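Histidine utilization repressor (Pseudomonas syringae pv. tomato, PDB 2PKH) probably binds the hutP region and represses the histidine utilization (hut) operon without inducer, and is represented here by its C-terminal UTRA domain. Local coordinates at residues B[12-17]-B[41-46]; B[115-120]-B[133-138]. One frame throughout, in Å; residues are numbered along the deposited sequence.

Interaction 1: residues B[12-17]-B[41-46]; sequences KVMVLK and LIVHFE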
ATOM      1  N   LYS B  12      25.677  -1.019 -13.208  1.00 26.01           N
ATOM      2  CA  LYS B  12      26.523  -0.670 -14.333  1.00 26.82           C
ATOM      3  C   LYS B  12      25.681   0.317 -15.105  1.00 24.87           C
ATOM      4  O   LYS B  12      24.552   0.009 -15.497  1.00 22.90           O
ATOM      5  CB  LYS B  12      26.745  -1.921 -15.169  1.00 28.68           C
ATOM      6  CG  LYS B  12      28.054  -1.961 -15.963  1.00 34.51           C
ATOM      7  CD  LYS B  12      28.417  -3.414 -16.390  1.00 34.15           C
ATOM      8  CE  LYS B  12      29.134  -4.203 -15.281  1.00 43.00           C
ATOM      9  NZ  LYS B  12      30.401  -3.520 -14.833  1.00 46.80           N
ATOM     10  N   VAL B  13      26.207   1.530 -15.259  1.00 24.14           N
ATOM     11  CA  VAL B  13      25.576   2.566 -16.107  1.00 22.69           C
ATOM     12  C   VAL B  13      25.941   2.237 -17.566  1.00 23.73           C
ATOM     13  O   VAL B  13      27.143   2.150 -17.913  1.00 23.46           O
ATOM     14  CB  VAL B  13      26.094   3.950 -15.639  1.00 24.09           C
ATOM     15  CG1 VAL B  13      25.449   5.102 -16.376  1.00 22.72           C
ATOM     16  CG2 VAL B  13      25.839   4.049 -14.146  1.00 20.58           C
HETATM   17  N   MSE B  14      24.944   2.018 -18.406  1.00 20.65           N
HETATM   18  CA  MSE B  14      25.169   1.757 -19.851  1.00 21.16           C
HETATM   19  C   MSE B  14      24.952   3.053 -20.668  1.00 20.17           C
HETATM   20  O   MSE B  14      25.603   3.229 -21.658  1.00 18.27           O
HETATM   21  CB  MSE B  14      24.223   0.692 -20.448  1.00 21.00           C
HETATM   22  CG  MSE B  14      24.041  -0.671 -19.612  1.00 24.56           C
HETATM   23 SE   MSE B  14      25.833  -1.473 -19.428  0.90 43.65          SE
HETATM   24  CE  MSE B  14      25.990  -2.135 -21.241  1.00 43.04           C
ATOM     25  N   VAL B  15      23.970   3.878 -20.265  1.00 19.21           N
ATOM     26  CA  VAL B  15      23.573   5.108 -20.953  1.00 20.21           C
ATOM     27  C   VAL B  15      23.440   6.235 -19.944  1.00 18.22           C
ATOM     28  O   VAL B  15      22.902   6.092 -18.835  1.00 16.62           O
ATOM     29  CB  VAL B  15      22.243   4.896 -21.761  1.00 21.51           C
ATOM     30  CG1 VAL B  15      21.765   6.156 -22.420  1.00 24.27           C
ATOM     31  CG2 VAL B  15      22.480   3.841 -22.800  1.00 25.07           C
ATOM     32  N   LEU B  16      24.054   7.351 -20.261  1.00 21.43           N
ATOM     33  CA  LEU B  16      23.825   8.624 -19.532  1.00 20.08           C
ATOM     34  C   LEU B  16      24.062   9.808 -20.505  1.00 20.05           C
ATOM     35  O   LEU B  16      25.204  10.207 -20.727  1.00 17.20           O
ATOM     36  CB  LEU B  16      24.760   8.746 -18.312  1.00 20.34           C
ATOM     37  CG  LEU B  16      24.474   9.940 -17.355  1.00 23.00           C
ATOM     38  CD1 LEU B  16      23.164   9.891 -16.635  1.00 20.46           C
ATOM     39  CD2 LEU B  16      25.605  10.003 -16.351  1.00 23.95           C
ATOM     40  N   LYS B  17      22.955  10.386 -20.995  1.00 19.38           N
ATOM     41  CA  LYS B  17      22.991  11.331 -22.174  1.00 20.14           C
ATOM     42  C   LYS B  17      21.775  12.206 -22.271  1.00 19.41           C
ATOM     43  O   LYS B  17      20.680  11.861 -21.782  1.00 19.00           O
ATOM     44  CB  LYS B  17      23.144  10.567 -23.477  1.00 17.70           C
ATOM     45  CG  LYS B  17      21.954   9.800 -24.000  1.00 19.89           C
ATOM     46  CD  LYS B  17      22.471   8.744 -24.976  1.00 21.11           C
ATOM     47  CE  LYS B  17      21.385   7.782 -25.581  1.00 22.70           C
ATOM     48  NZ  LYS B  17      20.700   8.602 -26.626  1.00 20.57           N
ATOM     49  N   LEU B  41      20.355   4.563 -18.594  1.00 17.61           N
ATOM     50  CA  LEU B  41      20.003   3.110 -18.597  1.00 18.49           C
ATOM     51  C   LEU B  41      21.043   2.434 -17.724  1.00 17.38           C
ATOM     52  O   LEU B  41      22.257   2.485 -18.006  1.00 19.55           O
ATOM     53  CB  LEU B  41      19.998   2.514 -20.034  1.00 19.87           C
ATOM     54  CG  LEU B  41      19.260   1.141 -20.027  1.00 18.53           C
ATOM     55  CD1 LEU B  41      18.697   0.911 -21.464  1.00 26.43           C
ATOM     56  CD2 LEU B  41      20.206   0.155 -19.590  1.00 19.41           C
ATOM     57  N   ILE B  42      20.575   1.829 -16.615  1.00 17.72           N
ATOM     58  CA  ILE B  42      21.459   1.210 -15.645  1.00 19.65           C
ATOM     59  C   ILE B  42      21.034  -0.241 -15.400  1.00 18.81           C
ATOM     60  O   ILE B  42      19.850  -0.502 -15.389  1.00 19.33           O
ATOM     61  CB  ILE B  42      21.386   1.937 -14.275  1.00 18.98           C
ATOM     62  CG1 ILE B  42      21.780   3.438 -14.451  1.00 22.19           C
ATOM     63  CG2 ILE B  42      22.368   1.257 -13.268  1.00 22.46           C
ATOM     64  CD1 ILE B  42      21.739   4.251 -13.122  1.00 21.35           C
ATOM     65  N   VAL B  43      21.978  -1.159 -15.227  1.00 18.13           N
ATOM     66  CA  VAL B  43      21.611  -2.562 -14.888  1.00 19.32           C
ATOM     67  C   VAL B  43      22.000  -2.661 -13.444  1.00 19.02           C
ATOM     68  O   VAL B  43      23.145  -2.379 -13.066  1.00 20.57           O
ATOM     69  CB  VAL B  43      22.370  -3.592 -15.679  1.00 16.87           C
ATOM     70  CG1 VAL B  43      21.973  -5.098 -15.333  1.00 15.84           C
ATOM     71  CG2 VAL B  43      22.132  -3.365 -17.252  1.00 22.99           C
ATOM     72  N   HIS B  44      21.034  -3.076 -12.655  1.00 20.44           N
ATOM     73  CA  HIS B  44      21.194  -3.257 -11.212  1.00 19.39           C
ATOM     74  C   HIS B  44      21.395  -4.747 -10.935  1.00 19.70           C
ATOM     75  O   HIS B  44      20.655  -5.587 -11.476  1.00 19.95           O
ATOM     76  CB  HIS B  44      19.918  -2.770 -10.509  1.00 18.63           C
ATOM     77  CG  HIS B  44      19.754  -1.271 -10.516  1.00 19.95           C
ATOM     78  ND1 HIS B  44      19.016  -0.615 -11.477  1.00 23.48           N
ATOM     79  CD2 HIS B  44      20.242  -0.309  -9.704  1.00 18.73           C
ATOM     80  CE1 HIS B  44      19.025   0.683 -11.239  1.00 15.78           C
ATOM     81  NE2 HIS B  44      19.785   0.895 -10.187  1.00 25.15           N
ATOM     82  N   PHE B  45      22.333  -5.036 -10.046  1.00 17.88           N
ATOM     83  CA  PHE B  45      22.731  -6.429  -9.675  1.00 21.13           C
ATOM     84  C   PHE B  45      22.431  -6.628  -8.187  1.00 24.24           C
ATOM     85  O   PHE B  45      22.608  -5.687  -7.404  1.00 24.59           O
ATOM     86  CB  PHE B  45      24.240  -6.647  -9.868  1.00 21.66           C
ATOM     87  CG  PHE B  45      24.695  -6.578 -11.312  1.00 16.11           C
ATOM     88  CD1 PHE B  45      24.982  -7.712 -11.989  1.00 19.43           C
ATOM     89  CD2 PHE B  45      24.768  -5.376 -11.964  1.00 19.99           C
ATOM     90  CE1 PHE B  45      25.420  -7.644 -13.391  1.00 18.28           C
ATOM     91  CE2 PHE B  45      25.146  -5.296 -13.328  1.00 20.74           C
ATOM     92  CZ  PHE B  45      25.462  -6.436 -14.019  1.00 23.50           C
ATOM     93  N   GLU B  46      22.048  -7.835  -7.793  1.00 25.01           N
ATOM     94  CA  GLU B  46      21.957  -8.144  -6.388  1.00 29.93           C
ATOM     95  C   GLU B  46      22.868  -9.322  -6.231  1.00 29.88           C
ATOM     96  O   GLU B  46      22.695 -10.335  -6.897  1.00 30.28           O
ATOM     97  CB  GLU B  46      20.499  -8.453  -6.061  1.00 30.51           C
ATOM     98  CG  GLU B  46      20.195  -9.061  -4.699  1.00 35.10           C
ATOM     99  CD  GLU B  46      18.831  -9.778  -4.705  1.00 37.16           C
ATOM    100  OE1 GLU B  46      17.778  -9.107  -4.565  1.00 47.88           O
ATOM    101  OE2 GLU B  46      18.808 -11.012  -4.895  1.00 46.07           O
TER
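Strand 9-20 forms one border of this chain's antiparallel UTRA sheet, and residues 12-17 join it to 41-46 through a classic beta bulge. Lys-12 and Val-43 start the ladder as a hydrogen-bonded pair, with Val-43 N donating a hydrogen bond to Lys-12 O at 2.8 Å. At the bulge, Met-14 and Val-15 both face Leu-41, whose carbonyl oxygen accepts two hydrogen bonds: Met-14 N comes in nearly along the C=O axis at 2.8 Å, while Val-15 N, 3.2 Å from that same Leu-41 O, sits on a lone pair.

Selenomethionine Met-14 is worth tracing outward. Met-14 CB lies 3.6 Å from Leu-41 O. With chi1 at -47°, Met-14 CG is anti to the carbonyl carbon and touches two neighbours on the same side, 3.9 Å from Leu-41 CD2 and 4.1 Å from Val-43 CG2. Bends at chi2 and chi3 then lead SE and CE off, away from strand 41-46. One residue on, Val-15 CB packs 3.7 Å from Leu-41 CB, the two side chains crossing obliquely. On the other face Val-13 CG2 lies alongside Ile-42 CG1, and the Ile-42 side chain carries on to Phe-71.

Backbone bonds thus do most of the joining, with thin apolar packing on both faces, and the doubled grip on Leu-41 O keeps both bulge amides paired despite the one-residue shift.

Interaction 2: residues B[115-120]-B[133-138]; sequences LLIRRR and LIHPGS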
ATOM      1  N   LEU B 115       8.861  -9.173 -15.281  1.00 20.17           N
ATOM      2  CA  LEU B 115       7.903  -8.290 -14.714  1.00 23.05           C
ATOM      3  C   LEU B 115       8.322  -6.894 -15.276  1.00 23.44           C
ATOM      4  O   LEU B 115       9.439  -6.423 -14.993  1.00 23.23           O
ATOM      5  CB  LEU B 115       8.047  -8.291 -13.189  1.00 22.43           C
ATOM      6  CG  LEU B 115       6.934  -7.585 -12.385  1.00 24.78           C
ATOM      7  CD1 LEU B 115       5.581  -8.254 -12.639  1.00 23.23           C
ATOM      8  CD2 LEU B 115       7.245  -7.508 -10.865  1.00 25.35           C
ATOM      9  N   LEU B 116       7.417  -6.259 -15.988  1.00 23.40           N
ATOM     10  CA  LEU B 116       7.635  -4.949 -16.545  1.00 22.50           C
ATOM     11  C   LEU B 116       6.841  -3.940 -15.754  1.00 23.36           C
ATOM     12  O   LEU B 116       5.618  -4.088 -15.576  1.00 23.03           O
ATOM     13  CB  LEU B 116       7.180  -4.927 -18.012  1.00 22.88           C
ATOM     14  CG  LEU B 116       7.299  -3.521 -18.686  1.00 24.49           C
ATOM     15  CD1 LEU B 116       8.775  -3.120 -18.824  1.00 30.02           C
ATOM     16  CD2 LEU B 116       6.671  -3.581 -20.034  1.00 25.83           C
ATOM     17  N   ILE B 117       7.528  -2.922 -15.264  1.00 22.21           N
ATOM     18  CA  ILE B 117       6.874  -1.850 -14.507  1.00 23.66           C
ATOM     19  C   ILE B 117       7.216  -0.553 -15.207  1.00 24.58           C
ATOM     20  O   ILE B 117       8.423  -0.263 -15.443  1.00 22.64           O
ATOM     21  CB  ILE B 117       7.420  -1.859 -13.062  1.00 23.11           C
ATOM     22  CG1 ILE B 117       7.203  -3.248 -12.415  1.00 24.41           C
ATOM     23  CG2 ILE B 117       6.747  -0.768 -12.182  1.00 24.32           C
ATOM     24  CD1 ILE B 117       7.689  -3.255 -11.030  1.00 25.44           C
ATOM     25  N   ARG B 118       6.193   0.231 -15.525  1.00 22.63           N
ATOM     26  CA  ARG B 118       6.388   1.513 -16.162  1.00 23.71           C
ATOM     27  C   ARG B 118       5.861   2.490 -15.162  1.00 24.03           C
ATOM     28  O   ARG B 118       4.724   2.382 -14.712  1.00 23.72           O
ATOM     29  CB  ARG B 118       5.603   1.602 -17.480  1.00 24.17           C
ATOM     30  CG  ARG B 118       6.330   0.877 -18.573  1.00 26.52           C
ATOM     31  CD  ARG B 118       5.710   1.031 -19.912  1.00 31.82           C
ATOM     32  NE  ARG B 118       4.568   0.158 -20.045  1.00 33.88           N
ATOM     33  CZ  ARG B 118       3.627   0.323 -20.974  1.00 40.02           C
ATOM     34  NH1 ARG B 118       3.742   1.323 -21.864  1.00 41.10           N
ATOM     35  NH2 ARG B 118       2.602  -0.527 -21.047  1.00 39.35           N
ATOM     36  N   ARG B 119       6.701   3.458 -14.803  1.00 23.80           N
ATOM     37  CA  ARG B 119       6.397   4.394 -13.730  1.00 23.72           C
ATOM     38  C   ARG B 119       6.602   5.844 -14.214  1.00 23.40           C
ATOM     39  O   ARG B 119       7.544   6.115 -14.997  1.00 21.69           O
ATOM     40  CB  ARG B 119       7.414   4.163 -12.652  1.00 23.87           C
ATOM     41  CG  ARG B 119       7.189   2.931 -11.832  1.00 27.71           C
ATOM     42  CD  ARG B 119       7.847   3.229 -10.508  1.00 38.38           C
ATOM     43  NE  ARG B 119       8.526   2.067 -10.000  1.00 46.40           N
ATOM     44  CZ  ARG B 119       7.963   1.113  -9.250  1.00 53.96           C
ATOM     45  NH1 ARG B 119       8.726   0.097  -8.820  1.00 56.25           N
ATOM     46  NH2 ARG B 119       6.658   1.158  -8.934  1.00 53.77           N
ATOM     47  N   ARG B 120       5.813   6.758 -13.676  1.00 20.71           N
ATOM     48  CA  ARG B 120       6.053   8.208 -13.802  1.00 21.79           C
ATOM     49  C   ARG B 120       5.977   8.774 -12.414  1.00 21.31           C
ATOM     50  O   ARG B 120       5.174   8.287 -11.600  1.00 23.58           O
ATOM     51  CB  ARG B 120       4.915   8.822 -14.600  1.00 22.56           C
ATOM     52  CG  ARG B 120       5.270   9.144 -15.974  1.00 30.45           C
ATOM     53  CD  ARG B 120       4.105   9.016 -17.000  1.00 30.28           C
ATOM     54  NE  ARG B 120       2.676   9.080 -16.585  1.00 30.66           N
ATOM     55  CZ  ARG B 120       1.844  10.072 -16.917  1.00 32.60           C
ATOM     56  NH1 ARG B 120       2.281  11.139 -17.608  1.00 26.16           N
ATOM     57  NH2 ARG B 120       0.571  10.025 -16.550  1.00 33.43           N
ATOM     58  N   LEU B 133      10.990  -0.343 -16.112  1.00 21.68           N
ATOM     59  CA  LEU B 133      11.894  -1.199 -15.292  1.00 22.36           C
ATOM     60  C   LEU B 133      11.566  -2.641 -15.628  1.00 23.10           C
ATOM     61  O   LEU B 133      10.389  -3.057 -15.551  1.00 23.43           O
ATOM     62  CB  LEU B 133      11.631  -0.945 -13.798  1.00 22.70           C
ATOM     63  CG  LEU B 133      11.543   0.526 -13.323  1.00 23.24           C
ATOM     64  CD1 LEU B 133      10.803   0.456 -12.007  1.00 22.75           C
ATOM     65  CD2 LEU B 133      12.966   0.886 -13.096  1.00 18.06           C
ATOM     66  N   ILE B 134      12.537  -3.412 -16.039  1.00 23.15           N
ATOM     67  CA  ILE B 134      12.219  -4.796 -16.416  1.00 23.57           C
ATOM     68  C   ILE B 134      13.013  -5.707 -15.508  1.00 22.36           C
ATOM     69  O   ILE B 134      14.209  -5.474 -15.298  1.00 21.24           O
ATOM     70  CB  ILE B 134      12.333  -5.027 -17.980  1.00 25.31           C
ATOM     71  CG1 ILE B 134      12.259  -6.519 -18.355  1.00 23.40           C
ATOM     72  CG2 ILE B 134      13.621  -4.420 -18.543  1.00 28.23           C
ATOM     73  CD1 ILE B 134      11.867  -6.651 -19.961  1.00 25.95           C
ATOM     74  N   HIS B 135      12.325  -6.685 -14.926  1.00 20.03           N
ATOM     75  CA  HIS B 135      12.945  -7.548 -13.942  1.00 21.26           C
ATOM     76  C   HIS B 135      12.806  -8.976 -14.422  1.00 20.25           C
ATOM     77  O   HIS B 135      11.730  -9.307 -14.888  1.00 22.08           O
ATOM     78  CB  HIS B 135      12.220  -7.460 -12.605  1.00 20.44           C
ATOM     79  CG  HIS B 135      11.934  -6.074 -12.153  1.00 22.42           C
ATOM     80  ND1 HIS B 135      12.725  -5.401 -11.235  1.00 24.83           N
ATOM     81  CD2 HIS B 135      10.973  -5.209 -12.531  1.00 18.06           C
ATOM     82  CE1 HIS B 135      12.197  -4.219 -10.991  1.00 20.49           C
ATOM     83  NE2 HIS B 135      11.147  -4.065 -11.779  1.00 23.51           N
ATOM     84  N   PRO B 136      13.863  -9.822 -14.266  1.00 20.52           N
ATOM     85  CA  PRO B 136      13.533 -11.262 -14.431  1.00 19.14           C
ATOM     86  C   PRO B 136      12.491 -11.762 -13.405  1.00 17.23           C
ATOM     87  O   PRO B 136      12.591 -11.505 -12.221  1.00 16.12           O
ATOM     88  CB  PRO B 136      14.890 -11.958 -14.255  1.00 19.88           C
ATOM     89  CG  PRO B 136      15.967 -10.827 -14.411  1.00 21.41           C
ATOM     90  CD  PRO B 136      15.281  -9.626 -13.858  1.00 19.43           C
ATOM     91  N   GLY B 137      11.484 -12.429 -13.886  1.00 14.94           N
ATOM     92  CA  GLY B 137      10.371 -12.811 -13.041  1.00 18.22           C
ATOM     93  C   GLY B 137      10.817 -13.750 -11.935  1.00 19.89           C
ATOM     94  O   GLY B 137      10.206 -13.789 -10.857  1.00 20.29           O
ATOM     95  N   SER B 138      11.927 -14.449 -12.173  1.00 20.33           N
ATOM     96  CA  SER B 138      12.460 -15.345 -11.104  1.00 20.18           C
ATOM     97  C   SER B 138      13.243 -14.587 -10.043  1.00 21.79           C
ATOM     98  O   SER B 138      13.643 -15.192  -9.049  1.00 21.89           O
ATOM     99  CB  SER B 138      13.365 -16.429 -11.705  1.00 19.93           C
ATOM    100  OG  SER B 138      14.410 -15.922 -12.559  1.00 19.43           O
TER
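Residues 115-120 and 133-138 belong to the two arms of a beta hairpin, strands 113-123 and 126-136, inside the antiparallel sheet of the UTRA domain. Leu-115 pairs with His-135 and Ile-117 with Leu-133 as hydrogen-bonded pairs, both with their side chains on one face; Leu-116 and Ile-134 form the non-hydrogen-bonded pair between them and point to the other. The straightest bond runs from Ile-117 N to Leu-133 O, 171° at the hydrogen.

His-135 has CG anti to its carbonyl carbon (chi1 -47°), and chi2 of -98° turns an edge of the ring toward Leu-115 of the partner strand. Ile-117, its CG1 also anti to the carbonyl carbon and its chain then fully extended, crosses the imidazole obliquely and sets CD1 3.6 Å from His-135 NE2. The same ring meets that of His-140.

Further along this face, Leu-133 holds CG anti to the carbonyl carbon, and its CD1 reaches Arg-119 NE at 3.4 Å, the two side chains crossing at about a right angle. Arg-119 is bent at chi3 so that its guanidinium lies flat over Ile-117 CG2, which sits 3.7 Å from the plane beneath its centre.

On the opposite face Leu-116, with CG anti to the backbone N, crosses Ile-134 obliquely, CD1 lying 4.1 Å from Ile-134 CB; Ile-96 of strand 88-97 touches both. Back on the His-135 face, Leu-115 packs against Leu-115 of the second subunit, so the hairpin also takes part in subunit contact. Leu-115 O accepts a hydrogen bond from His-135 N and also lies in the plane of the His-135 ring, at its edge, 3.1 Å from His-135 CD2.

How the interactions relate
Interactions 1 and 2 tie neighbouring strands of the same antiparallel sheet, their centres about 15 Å apart and their nearest atoms about 6 Å apart without touching. Strand 49-59 lies between them: Gln-52, Ile-53 and Glu-54 meet residues of both contacts. Interaction 1 sits at the border of the sheet within this chain and is partly buried; its side-chain packing is mostly aliphatic and its register shifts by one residue at the bulge. Interaction 2 is buried, keeps an unbroken register, and brings an imidazole and a guanidinium among its aliphatic groups. Of the two, only interaction 2 reaches the second subunit.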